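Local coordinates for protein D-glycero-alpha-D-manno-heptose 7-phosphate kinase (Campylobacter jejuni subsp. jejuni, PDB 4N3O) that phosphorylates D-glycero-alpha-D-manno-heptose 7-phosphate at C-1, using ATP, to give the 1,7-bisphosphate on the pathway that supplies GDP-heptose for capsule polysaccharide, at residues 13-18 with 328-333; 170-175 with 188-193; 114-119 with 204-209. All blocks are in the same frame, centred on the assembly; numbering follows the deposited sequence.

Interaction 1. Residues 13-18 with 328-333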
loop_
_atom_site.group_PDB
_atom_site.type_symbol
_atom_site.label_atom_id
_atom_site.label_comp_id
_atom_site.label_asym_id
_atom_site.label_seq_id
_atom_site.Cartn_x
_atom_site.Cartn_y
_atom_site.Cartn_z
ATOM N N LEU A 13 -10.638 -2.037 1.797
ATOM C CA LEU A 13 -11.532 -2.545 0.781
ATOM C C LEU A 13 -11.059 -3.962 0.483
ATOM O O LEU A 13 -10.038 -4.411 1.017
ATOM C CB LEU A 13 -11.460 -1.684 -0.467
ATOM C CG LEU A 13 -11.947 -0.252 -0.227
ATOM C CD1 LEU A 13 -11.781 0.582 -1.491
ATOM C CD2 LEU A 13 -13.403 -0.244 0.194
ATOM N N ARG A 14 -11.782 -4.672 -0.361
ATOM C CA ARG A 14 -11.427 -6.042 -0.647
ATOM C C ARG A 14 -11.482 -6.340 -2.106
ATOM O O ARG A 14 -12.204 -5.708 -2.863
ATOM C CB ARG A 14 -12.398 -7.016 0.026
ATOM C CG ARG A 14 -13.825 -6.815 -0.456
ATOM C CD ARG A 14 -14.513 -8.140 -0.702
ATOM N NE ARG A 14 -15.825 -7.979 -1.329
ATOM C CZ ARG A 14 -16.011 -7.621 -2.603
ATOM N NH1 ARG A 14 -14.972 -7.322 -3.390
ATOM N NH2 ARG A 14 -17.245 -7.527 -3.089
ATOM N N LEU A 15 -10.787 -7.395 -2.461
ATOM C CA LEU A 15 -10.711 -7.852 -3.805
ATOM C C LEU A 15 -11.184 -9.296 -3.857
ATOM O O LEU A 15 -10.728 -10.133 -3.084
ATOM C CB LEU A 15 -9.259 -7.748 -4.209
ATOM C CG LEU A 15 -8.831 -7.944 -5.626
ATOM C CD1 LEU A 15 -9.687 -7.103 -6.559
ATOM C CD2 LEU A 15 -7.370 -7.538 -5.689
ATOM N N GLY A 16 -12.141 -9.577 -4.728
ATOM C CA GLY A 16 -12.614 -10.931 -4.912
ATOM C C GLY A 16 -11.642 -11.617 -5.840
ATOM O O GLY A 16 -11.593 -11.310 -7.022
ATOM N N LEU A 17 -10.867 -12.549 -5.304
ATOM C CA LEU A 17 -9.874 -13.265 -6.077
ATOM C C LEU A 17 -10.479 -14.448 -6.812
ATOM O O LEU A 17 -10.096 -14.739 -7.946
ATOM C CB LEU A 17 -8.741 -13.739 -5.165
ATOM C CG LEU A 17 -7.865 -12.653 -4.542
ATOM C CD1 LEU A 17 -6.810 -13.262 -3.625
ATOM C CD2 LEU A 17 -7.196 -11.862 -5.637
ATOM N N ALA A 18 -11.402 -15.148 -6.159
ATOM C CA ALA A 18 -12.084 -16.267 -6.803
ATOM C C ALA A 18 -13.389 -16.583 -6.094
ATOM O O ALA A 18 -13.580 -16.236 -4.918
ATOM C CB ALA A 18 -11.193 -17.498 -6.847
ATOM N N GLN A 328 -3.862 1.217 -10.333
ATOM C CA GLN A 328 -3.845 1.453 -8.909
ATOM C C GLN A 328 -2.956 0.437 -8.214
ATOM O O GLN A 328 -3.294 -0.735 -8.158
ATOM C CB GLN A 328 -5.267 1.366 -8.352
ATOM C CG GLN A 328 -5.370 1.548 -6.848
ATOM C CD GLN A 328 -4.970 2.948 -6.403
ATOM O OE1 GLN A 328 -5.627 3.928 -6.742
ATOM N NE2 GLN A 328 -3.907 3.041 -5.634
ATOM N N ASP A 329 -1.807 0.884 -7.713
ATOM C CA ASP A 329 -0.912 0.021 -6.958
ATOM C C ASP A 329 -1.607 -0.304 -5.638
ATOM O O ASP A 329 -2.409 0.482 -5.134
ATOM C CB ASP A 329 0.427 0.718 -6.614
ATOM C CG ASP A 329 1.345 0.942 -7.832
ATOM O OD1 ASP A 329 1.043 0.462 -8.957
ATOM O OD2 ASP A 329 2.403 1.602 -7.644
ATOM N N PHE A 330 -1.270 -1.454 -5.073
ATOM C CA PHE A 330 -1.828 -1.877 -3.819
ATOM C C PHE A 330 -1.036 -3.040 -3.263
ATOM O O PHE A 330 -0.291 -3.666 -3.977
ATOM C CB PHE A 330 -3.276 -2.353 -4.033
ATOM C CG PHE A 330 -3.373 -3.651 -4.753
ATOM C CD1 PHE A 330 -3.348 -3.695 -6.125
ATOM C CD2 PHE A 330 -3.484 -4.850 -4.042
ATOM C CE1 PHE A 330 -3.442 -4.906 -6.798
ATOM C CE2 PHE A 330 -3.559 -6.069 -4.704
ATOM C CZ PHE A 330 -3.541 -6.095 -6.089
ATOM N N SER A 331 -1.252 -3.339 -1.987
ATOM C CA SER A 331 -0.680 -4.512 -1.332
ATOM C C SER A 331 -1.860 -5.248 -0.717
ATOM O O SER A 331 -2.919 -4.655 -0.514
ATOM C CB SER A 331 0.182 -4.104 -0.146
ATOM O OG SER A 331 0.996 -3.017 -0.454
ATOM N N PHE A 332 -1.681 -6.520 -0.395
ATOM C CA PHE A 332 -2.689 -7.237 0.372
ATOM C C PHE A 332 -2.381 -6.906 1.822
ATOM O O PHE A 332 -1.227 -6.877 2.191
ATOM C CB PHE A 332 -2.610 -8.738 0.144
ATOM C CG PHE A 332 -2.955 -9.129 -1.248
ATOM C CD1 PHE A 332 -4.261 -8.972 -1.720
ATOM C CD2 PHE A 332 -2.005 -9.654 -2.098
ATOM C CE1 PHE A 332 -4.603 -9.318 -3.013
ATOM C CE2 PHE A 332 -2.349 -10.012 -3.393
ATOM C CZ PHE A 332 -3.653 -9.834 -3.853
ATOM N N THR A 333 -3.386 -6.601 2.632
ATOM C CA THR A 333 -3.137 -6.292 4.048
ATOM C C THR A 333 -3.516 -7.445 4.941
ATOM O O THR A 333 -4.362 -8.266 4.581
ATOM C CB THR A 333 -3.951 -5.098 4.549
ATOM O OG1 THR A 333 -5.353 -5.401 4.454
ATOM C CG2 THR A 333 -3.611 -3.854 3.763
#
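Leu15 meets Phe330 and Phe332 with one and the same methyl group. Its CD2 lies 4.1 Å from Phe330 CZ, and the two side chains cross at about a right angle. The same carbon is 4.2 Å from Phe332 CE1, so it sits where the two rings come together. Leu17, two residues on along the strand, adds a looser touch, its CD2 standing 4.5 Å from Phe332 CZ. Both leucine methyls approach the rings obliquely, and the contact is purely apolar. Leu15 reaches the rings because its CG lies opposite the backbone N (chi1 -170°). The rings hold one another as well: Phe330 turns its edge to Phe332, whose CZ lies in the Phe330 plane, while Phe330 CE2 stands 3.8 Å above one face of Phe332, offset toward the rim. Strand 6-21 belongs to the large mixed sheet of this GHMP kinase, and beyond Leu15 it carries a classic beta bulge, in which Leu17 and Ala18 both face Leu36. Segment 328-333 is irregular chain running from strand 326-327 toward strand 338-341. At its start, Gln328 NE2 donates to Asp329 O over 3.0 Å, nearly straight at 172° and onto a lone pair in the carbonyl plane. Farther out, Phe303 and Phe305 of strand 303-308 press on Leu15, while Ala38 and Ile40 of strand 31-40 pack on Phe332. Next to Leu15, Arg14, by similarity the transition-state stabiliser, makes a salt bridge through NE to Asp163, the probable proton acceptor.

Interaction 2. Residues 170-175 with 188-193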
loop_
_atom_site.group_PDB
_atom_site.type_symbol
_atom_site.label_atom_id
_atom_site.label_comp_id
_atom_site.label_asym_id
_atom_site.label_seq_id
_atom_site.Cartn_x
_atom_site.Cartn_y
_atom_site.Cartn_z
ATOM N N GLY A 170 -10.250 -8.831 7.826
ATOM C CA GLY A 170 -9.096 -8.595 6.977
ATOM C C GLY A 170 -8.320 -9.847 6.619
ATOM O O GLY A 170 -8.681 -10.954 7.019
ATOM N N GLY A 171 -7.235 -9.659 5.880
ATOM C CA GLY A 171 -6.428 -10.773 5.438
ATOM C C GLY A 171 -7.110 -11.539 4.302
ATOM O O GLY A 171 -7.995 -11.023 3.616
ATOM N N PHE A 172 -6.664 -12.768 4.101
ATOM C CA PHE A 172 -7.238 -13.651 3.115
ATOM C C PHE A 172 -8.280 -14.442 3.843
ATOM O O PHE A 172 -8.022 -14.963 4.921
ATOM C CB PHE A 172 -6.183 -14.584 2.552
ATOM C CG PHE A 172 -5.336 -13.977 1.475
ATOM C CD1 PHE A 172 -4.516 -12.911 1.738
ATOM C CD2 PHE A 172 -5.331 -14.518 0.215
ATOM C CE1 PHE A 172 -3.741 -12.354 0.740
ATOM C CE2 PHE A 172 -4.551 -13.981 -0.779
ATOM C CZ PHE A 172 -3.767 -12.890 -0.524
ATOM N N ASN A 173 -9.475 -14.512 3.269
ATOM C CA ASN A 173 -10.571 -15.248 3.870
ATOM C C ASN A 173 -11.201 -16.141 2.836
ATOM O O ASN A 173 -11.566 -15.687 1.754
ATOM C CB ASN A 173 -11.627 -14.290 4.414
ATOM C CG ASN A 173 -11.129 -13.479 5.594
ATOM O OD1 ASN A 173 -10.845 -14.024 6.656
ATOM N ND2 ASN A 173 -11.051 -12.160 5.421
ATOM N N PHE A 174 -11.289 -17.421 3.163
ATOM C CA PHE A 174 -11.913 -18.385 2.295
ATOM C C PHE A 174 -13.258 -18.665 2.917
ATOM O O PHE A 174 -13.325 -19.132 4.049
ATOM C CB PHE A 174 -11.098 -19.663 2.221
ATOM C CG PHE A 174 -11.545 -20.582 1.131
ATOM C CD1 PHE A 174 -12.620 -21.433 1.318
ATOM C CD2 PHE A 174 -10.888 -20.596 -0.085
ATOM C CE1 PHE A 174 -13.028 -22.289 0.309
ATOM C CE2 PHE A 174 -11.293 -21.441 -1.094
ATOM C CZ PHE A 174 -12.366 -22.287 -0.897
HETATM N N MSE A 175 -14.323 -18.379 2.186
HETATM C CA MSE A 175 -15.660 -18.553 2.723
HETATM C C MSE A 175 -16.436 -19.600 1.988
HETATM O O MSE A 175 -16.507 -19.596 0.754
HETATM C CB MSE A 175 -16.322 -17.192 2.682
HETATM C CG MSE A 175 -15.280 -16.183 3.180
HETATM SE SE MSE A 175 -16.211 -14.527 3.571
HETATM C CE MSE A 175 -14.801 -13.364 4.254
ATOM N N LEU A 188 -7.585 -17.303 6.773
ATOM C CA LEU A 188 -6.339 -17.995 6.466
ATOM C C LEU A 188 -5.091 -17.327 6.987
ATOM O O LEU A 188 -4.980 -16.122 6.980
ATOM C CB LEU A 188 -6.187 -18.120 4.958
ATOM C CG LEU A 188 -7.306 -18.851 4.233
ATOM C CD1 LEU A 188 -6.978 -18.822 2.761
ATOM C CD2 LEU A 188 -7.448 -20.276 4.725
ATOM N N ARG A 189 -4.168 -18.134 7.477
ATOM C CA ARG A 189 -2.895 -17.641 7.885
ATOM C C ARG A 189 -2.094 -17.964 6.626
ATOM O O ARG A 189 -1.941 -19.127 6.263
ATOM C CB ARG A 189 -2.351 -18.382 9.093
ATOM C CG ARG A 189 -1.350 -17.535 9.845
ATOM C CD ARG A 189 -0.598 -18.265 10.942
ATOM N NE ARG A 189 -1.407 -19.261 11.639
ATOM C CZ ARG A 189 -1.203 -20.576 11.574
ATOM N NH1 ARG A 189 -1.996 -21.401 12.241
ATOM N NH2 ARG A 189 -0.190 -21.071 10.872
ATOM N N ILE A 190 -1.634 -16.927 5.946
ATOM C CA ILE A 190 -0.914 -17.054 4.688
ATOM C C ILE A 190 0.507 -16.562 4.860
ATOM O O ILE A 190 0.728 -15.523 5.488
ATOM C CB ILE A 190 -1.634 -16.206 3.612
ATOM C CG1 ILE A 190 -2.884 -16.920 3.137
ATOM C CG2 ILE A 190 -0.768 -15.930 2.403
ATOM C CD1 ILE A 190 -2.599 -18.215 2.417
ATOM N N LYS A 191 1.455 -17.327 4.311
ATOM C CA LYS A 191 2.861 -16.957 4.321
ATOM C C LYS A 191 2.960 -15.646 3.598
ATOM O O LYS A 191 2.385 -15.492 2.528
ATOM C CB LYS A 191 3.713 -17.998 3.575
ATOM C CG LYS A 191 3.812 -19.360 4.256
ATOM C CD LYS A 191 4.542 -19.311 5.600
ATOM C CE LYS A 191 5.982 -18.824 5.462
ATOM N NZ LYS A 191 6.745 -18.965 6.735
ATOM N N ASN A 192 3.681 -14.706 4.181
ATOM C CA ASN A 192 3.832 -13.387 3.604
ATOM C C ASN A 192 4.329 -13.363 2.170
ATOM O O ASN A 192 3.896 -12.518 1.391
ATOM C CB ASN A 192 4.764 -12.524 4.467
ATOM C CG ASN A 192 4.170 -12.207 5.822
ATOM O OD1 ASN A 192 3.065 -12.644 6.152
ATOM N ND2 ASN A 192 4.903 -11.466 6.620
ATOM N N TRP A 193 5.224 -14.282 1.808
ATOM C CA TRP A 193 5.749 -14.259 0.457
ATOM C C TRP A 193 4.701 -14.649 -0.553
ATOM O O TRP A 193 4.807 -14.270 -1.722
ATOM C CB TRP A 193 7.007 -15.112 0.315
ATOM C CG TRP A 193 6.817 -16.585 0.411
ATOM C CD1 TRP A 193 6.934 -17.363 1.529
ATOM C CD2 TRP A 193 6.509 -17.463 -0.665
ATOM N NE1 TRP A 193 6.700 -18.685 1.206
ATOM C CE2 TRP A 193 6.447 -18.768 -0.139
ATOM C CE3 TRP A 193 6.276 -17.274 -2.024
ATOM C CZ2 TRP A 193 6.161 -19.886 -0.937
ATOM C CZ3 TRP A 193 5.969 -18.377 -2.818
ATOM C CH2 TRP A 193 5.921 -19.669 -2.275
#
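Phe172 and Leu188 are joined by a single backbone hydrogen bond, their CA atoms 5.6 Å apart, where segment 188-193 leaves the hairpin of strands 172-178 and 182-188. Leu188 N donates to Phe172 O at 3.0 Å, but the N-H...O angle of 145° is bent. Phe172 CB lies 4.3 Å from Leu188 CB, so the two side chains start out next to each other. Leu188 then reaches along the neighbouring strand, bringing CD1 to 4.2 Å from Phe174 CB. Ile190 adds a second apolar neighbour for Phe172: its CG1 is 4.1 Å from Phe172 CB and also meets the root of the ring obliquely, the two side chains crossing nearly at right angles. That branch is in place because CG1 sits beside the backbone N of Ile190 (chi1 -77°), leaving CG2 anti to it. Leu247 of helix 236-248 packs on Leu188 and Ile190, and the same helix reaches Phe174 through Ala240 and Lys244. From the hairpin the chain passes through residues 189-191 to Lys191, the N-cap position of helix 192-200. The chemistry implies a contact held mainly by apolar packing, partly buried, with helix 236-248 packing on it; the one hydrogen bond between the two segments runs from backbone to backbone.

Interaction 3. Residues 114-119 with 204-209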
loop_
_atom_site.group_PDB
_atom_site.type_symbol
_atom_site.label_atom_id
_atom_site.label_comp_id
_atom_site.label_asym_id
_atom_site.label_seq_id
_atom_site.Cartn_x
_atom_site.Cartn_y
_atom_site.Cartn_z
ATOM N N SER A 114 -17.241 1.526 -7.487
ATOM C CA SER A 114 -16.268 0.432 -7.554
ATOM C C SER A 114 -16.830 -0.880 -6.943
ATOM O O SER A 114 -17.722 -0.858 -6.078
ATOM C CB SER A 114 -14.977 0.868 -6.853
ATOM O OG SER A 114 -14.552 2.147 -7.323
ATOM N N GLY A 115 -16.324 -2.016 -7.419
ATOM C CA GLY A 115 -16.783 -3.331 -6.942
ATOM C C GLY A 115 -15.791 -3.958 -5.985
ATOM O O GLY A 115 -15.409 -5.124 -6.142
ATOM N N LEU A 116 -15.406 -3.182 -4.974
ATOM C CA LEU A 116 -14.412 -3.604 -3.996
ATOM C C LEU A 116 -14.936 -3.691 -2.564
ATOM O O LEU A 116 -14.149 -3.663 -1.631
ATOM C CB LEU A 116 -13.224 -2.625 -4.040
ATOM C CG LEU A 116 -12.525 -2.486 -5.392
ATOM C CD1 LEU A 116 -11.433 -1.430 -5.355
ATOM C CD2 LEU A 116 -11.948 -3.827 -5.804
ATOM N N GLY A 117 -16.253 -3.791 -2.393
ATOM C CA GLY A 117 -16.870 -3.895 -1.059
ATOM C C GLY A 117 -17.058 -2.558 -0.374
ATOM O O GLY A 117 -17.098 -2.477 0.856
ATOM N N GLY A 118 -17.165 -1.511 -1.181
ATOM C CA GLY A 118 -17.308 -0.129 -0.702
ATOM C C GLY A 118 -18.346 0.170 0.370
ATOM O O GLY A 118 -18.049 0.896 1.321
ATOM N N SER A 119 -19.550 -0.388 0.242
ATOM C CA SER A 119 -20.630 -0.094 1.208
ATOM C C SER A 119 -20.455 -0.771 2.563
ATOM O O SER A 119 -20.694 -0.168 3.610
ATOM C CB SER A 119 -21.972 -0.493 0.627
ATOM O OG SER A 119 -22.187 0.162 -0.609
ATOM N N LEU A 204 -3.949 -3.808 -11.099
ATOM C CA LEU A 204 -5.334 -3.384 -10.888
ATOM C C LEU A 204 -5.535 -2.104 -11.697
ATOM O O LEU A 204 -4.817 -1.130 -11.494
ATOM C CB LEU A 204 -5.551 -3.103 -9.401
ATOM C CG LEU A 204 -6.942 -2.610 -9.002
ATOM C CD1 LEU A 204 -7.998 -3.610 -9.431
ATOM C CD2 LEU A 204 -7.031 -2.353 -7.501
ATOM N N TYR A 205 -6.502 -2.105 -12.608
ATOM C CA TYR A 205 -6.751 -0.962 -13.478
ATOM C C TYR A 205 -8.198 -0.503 -13.464
ATOM O O TYR A 205 -9.091 -1.279 -13.751
ATOM C CB TYR A 205 -6.382 -1.364 -14.903
ATOM C CG TYR A 205 -6.669 -0.334 -15.980
ATOM C CD1 TYR A 205 -5.891 0.815 -16.095
ATOM C CD2 TYR A 205 -7.687 -0.538 -16.920
ATOM C CE1 TYR A 205 -6.132 1.747 -17.086
ATOM C CE2 TYR A 205 -7.936 0.389 -17.919
ATOM C CZ TYR A 205 -7.156 1.529 -17.995
ATOM O OH TYR A 205 -7.391 2.466 -18.971
ATOM N N PHE A 206 -8.414 0.763 -13.120
ATOM C CA PHE A 206 -9.735 1.367 -13.171
ATOM C C PHE A 206 -9.876 1.938 -14.562
ATOM O O PHE A 206 -9.043 2.718 -15.007
ATOM C CB PHE A 206 -9.920 2.435 -12.106
ATOM C CG PHE A 206 -10.159 1.870 -10.733
ATOM C CD1 PHE A 206 -11.448 1.580 -10.309
ATOM C CD2 PHE A 206 -9.104 1.621 -9.869
ATOM C CE1 PHE A 206 -11.678 1.053 -9.044
ATOM C CE2 PHE A 206 -9.327 1.107 -8.608
ATOM C CZ PHE A 206 -10.614 0.820 -8.197
ATOM N N THR A 207 -10.959 1.563 -15.224
ATOM C CA THR A 207 -11.182 1.888 -16.629
ATOM C C THR A 207 -11.652 3.280 -17.027
ATOM O O THR A 207 -11.185 3.809 -18.044
ATOM C CB THR A 207 -12.244 0.939 -17.191
ATOM O OG1 THR A 207 -13.480 1.174 -16.511
ATOM C CG2 THR A 207 -11.822 -0.519 -17.001
ATOM N N ASN A 208 -12.574 3.854 -16.250
ATOM C CA ASN A 208 -13.189 5.149 -16.561
ATOM C C ASN A 208 -13.906 5.061 -17.901
ATOM O O ASN A 208 -13.861 5.977 -18.712
ATOM C CB ASN A 208 -12.177 6.308 -16.540
ATOM C CG ASN A 208 -11.602 6.559 -15.152
ATOM O OD1 ASN A 208 -12.036 5.954 -14.162
ATOM N ND2 ASN A 208 -10.621 7.454 -15.072
ATOM N N ILE A 209 -14.558 3.925 -18.119
ATOM C CA ILE A 209 -15.311 3.668 -19.337
ATOM C C ILE A 209 -16.792 3.967 -19.119
ATOM O O ILE A 209 -17.285 3.967 -17.989
ATOM C CB ILE A 209 -15.167 2.184 -19.777
ATOM C CG1 ILE A 209 -13.769 1.929 -20.338
ATOM C CG2 ILE A 209 -16.183 1.815 -20.857
ATOM C CD1 ILE A 209 -13.518 0.482 -20.710
#
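Phe206 is the residue most covered in this contact, and its ring reaches the glycine-rich segment 114-119 with its outer carbons. Leu116 comes from the opposite direction, its CD1 at the ring edge near the ring plane, 3.7 Å from Phe206 CZ. Chi1 of -58° places Leu116 CG beside its backbone N, and the extended chi2 of 176° carries CD1 out to the ring. Ser114 approaches obliquely, with OG 3.5 Å from Phe206 CE1 and CB 4.0 Å from the same atom. This hydroxyl hydrogen-bonds to Pro111 O, so the phenyl group packs against an oxygen already engaged by the loop's own backbone. Segment 114-119 belongs to the conserved glycine-rich motif of GHMP kinases, which in relatives wraps the nucleotide phosphates, and all its residues are assigned to the ATP site by similarity. The ring of Tyr326, on the adjacent strand 326-327, meets that of Phe206 with the planes about 25° apart. Leu116 itself is wedged among Leu13 and Leu15 of strand 6-21 and Phe303 of strand 303-308, so the loop leading through the N-cap Gly117 into helix 118-134 rests between the mixed sheet and strand 202-206 of the four-stranded antiparallel sheet.

In the fold
From the N terminus, strand 6-21 comes first, and its residues 13-18 meet segment 328-333 some 310 residues later, so interaction 1 closes a loop that holds nearly the whole chain. Interaction 3 is nested within it, joining the probable nucleotide loop 114-119 to strand 202-206. Interaction 2 lies inside that in turn, a local closure of hairpin 172-188 before helix 192-200; no two loops cross. Interaction 1 touches both others: its Phe332 ring meets Phe172 edge-to-face, and backbone bonds run from Arg14 to Leu116 and from Gln328 to Leu204. Interactions 2 and 3 stay about 11 Å apart at their nearest atoms, linked through interaction 1 between the two sheets.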